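Phosphogluconate dehydrogenase NAD-binding putative C-terminal domain-containing protein (Sinorhizobium meliloti, PDB 4EZB) is of unknown function but may be an oxidoreductase that binds a nicotinamide dinucleotide, combining a Rossmann-type domain with a helical C-terminal part. Local coordinates at residues A[123-128]-A[190-195]. Sequence-based numbering, arbitrary orientation.
Sequences VGPDTK and QASSLK
Pro125 and Ser192 show how two helix starts can meet through a proline: the pyrrolidine ring, in the first turn of helix 125-136, packs against the first turn of helix 190-218. The serine hydroxyl comes in over the ring face, almost above its centre: Ser192 OG lies 3.2 Å from Pro125 N, which has no hydrogen to offer, and 3.4 Å from Pro125 CD. A chi1 of 65° tucks OG between the two backbone branches and brings it above the ring; it also makes a weak hydrogen bond to Gly189 O. One residue on, Ser193 OG meets the CB-CG edge of the ring, 3.6 Å from Pro125 CG, and hydrogen-bonds to the same carbonyl, Gly189 O. Gly124 occupies the N-cap position, and Gly124 O accepts a hydrogen bond from Lys128 N (3.1 Å). The contact joins helix 125-136, which follows strand 116-119 of the Rossmann-type domain, to the start of the long helix 190-218 that leads out into the helical C-terminal part. Lys128 passes Ser192 with its aliphatic stem, CG standing 3.8 Å from Ser192 OG; the chain bends at chi2 (-60°) and then runs extended to NZ, which forms a salt bridge with Asp119 and hydrogen bonds to Asn121 O and Gly145 O. Glu144 accepts Ala191 N-H at OE2 and Ser192 N-H at OE1.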
loop_
_atom_site.group_PDB
_atom_site.type_symbol
_atom_site.label_atom_id
_atom_site.label_comp_id
_atom_site.label_asym_id
_atom_site.label_seq_id
_atom_site.Cartn_x
_atom_site.Cartn_y
_atom_site.Cartn_z
ATOM N N VAL A 123 -0.920 -18.755 15.257
ATOM C CA VAL A 123 -1.024 -19.558 14.045
ATOM C C VAL A 123 -2.169 -19.052 13.164
ATOM O O VAL A 123 -2.989 -18.256 13.617
ATOM C CB VAL A 123 -1.132 -21.072 14.375
ATOM C CG1 VAL A 123 0.163 -21.578 15.006
ATOM C CG2 VAL A 123 -2.321 -21.374 15.297
ATOM N N GLY A 124 -2.205 -19.474 11.902
ATOM C CA GLY A 124 -3.244 -19.015 10.990
ATOM C C GLY A 124 -4.527 -19.803 11.172
ATOM O O GLY A 124 -4.511 -20.789 11.899
ATOM N N PRO A 125 -5.639 -19.381 10.502
ATOM C CA PRO A 125 -6.963 -20.005 10.654
ATOM C C PRO A 125 -6.992 -21.478 10.264
ATOM O O PRO A 125 -7.827 -22.231 10.751
ATOM C CB PRO A 125 -7.863 -19.191 9.708
ATOM C CG PRO A 125 -6.924 -18.503 8.781
ATOM C CD PRO A 125 -5.720 -18.199 9.626
ATOM N N ASP A 126 -6.082 -21.859 9.386
ATOM C CA ASP A 126 -5.887 -23.242 8.929
ATOM C C ASP A 126 -5.549 -24.187 10.089
ATOM O O ASP A 126 -6.274 -25.173 10.339
ATOM C CB ASP A 126 -4.754 -23.240 7.897
ATOM C CG ASP A 126 -3.784 -22.053 8.107
ATOM O OD1 ASP A 126 -2.706 -22.271 8.700
ATOM O OD2 ASP A 126 -4.130 -20.894 7.726
ATOM N N THR A 127 -4.455 -23.874 10.786
ATOM C CA THR A 127 -4.047 -24.567 12.014
ATOM C C THR A 127 -5.094 -24.454 13.123
ATOM O O THR A 127 -5.365 -25.425 13.827
ATOM C CB THR A 127 -2.703 -24.027 12.548
ATOM O OG1 THR A 127 -1.770 -23.947 11.470
ATOM C CG2 THR A 127 -2.127 -24.957 13.612
ATOM N N LYS A 128 -5.686 -23.277 13.275
ATOM C CA LYS A 128 -6.769 -23.107 14.245
ATOM C C LYS A 128 -7.882 -24.113 13.971
ATOM O O LYS A 128 -8.467 -24.658 14.911
ATOM C CB LYS A 128 -7.385 -21.708 14.177
ATOM C CG LYS A 128 -6.487 -20.551 14.598
ATOM C CD LYS A 128 -5.973 -20.638 16.037
ATOM C CE LYS A 128 -5.512 -19.250 16.460
ATOM N NZ LYS A 128 -5.080 -19.251 17.879
ATOM N N GLN A 190 -12.128 -16.705 12.398
ATOM C CA GLN A 190 -12.293 -15.261 12.152
ATOM C C GLN A 190 -11.340 -14.342 12.905
ATOM O O GLN A 190 -11.007 -13.273 12.381
ATOM C CB GLN A 190 -13.724 -14.798 12.362
ATOM C CG GLN A 190 -14.698 -15.376 11.349
ATOM C CD GLN A 190 -16.106 -14.900 11.612
ATOM O OE1 GLN A 190 -16.746 -15.306 12.598
ATOM N NE2 GLN A 190 -16.604 -14.022 10.737
ATOM N N ALA A 191 -10.915 -14.744 14.113
ATOM C CA ALA A 191 -10.086 -13.897 14.962
ATOM C C ALA A 191 -8.660 -13.822 14.417
ATOM O O ALA A 191 -8.067 -12.745 14.379
ATOM C CB ALA A 191 -10.081 -14.395 16.409
ATOM N N SER A 192 -8.101 -14.965 14.013
ATOM C CA SER A 192 -6.760 -14.946 13.457
ATOM C C SER A 192 -6.779 -14.368 12.045
ATOM O O SER A 192 -5.825 -13.701 11.642
ATOM C CB SER A 192 -6.106 -16.324 13.495
ATOM O OG SER A 192 -6.788 -17.241 12.655
ATOM N N SER A 193 -7.876 -14.582 11.316
ATOM C CA SER A 193 -8.035 -13.968 10.010
ATOM C C SER A 193 -7.993 -12.457 10.120
ATOM O O SER A 193 -7.259 -11.807 9.406
ATOM C CB SER A 193 -9.329 -14.408 9.359
ATOM O OG SER A 193 -9.149 -15.734 8.881
ATOM N N LEU A 194 -8.762 -11.921 11.048
ATOM C CA LEU A 194 -8.805 -10.496 11.306
ATOM C C LEU A 194 -7.423 -9.907 11.699
ATOM O O LEU A 194 -7.017 -8.868 11.179
ATOM C CB LEU A 194 -9.844 -10.230 12.393
ATOM C CG LEU A 194 -10.193 -8.806 12.766
ATOM C CD1 LEU A 194 -10.356 -8.000 11.506
ATOM C CD2 LEU A 194 -11.501 -8.797 13.530
ATOM N N LYS A 195 -6.720 -10.582 12.601
ATOM C CA LYS A 195 -5.385 -10.173 13.033
ATOM C C LYS A 195 -4.412 -10.124 11.843
ATOM O O LYS A 195 -3.706 -9.131 11.635
ATOM C CB LYS A 195 -4.853 -11.136 14.106
ATOM C CG LYS A 195 -3.395 -10.887 14.457
ATOM C CD LYS A 195 -2.924 -11.707 15.644
ATOM C CE LYS A 195 -1.421 -11.551 15.826
ATOM N NZ LYS A 195 -0.931 -12.233 17.057
#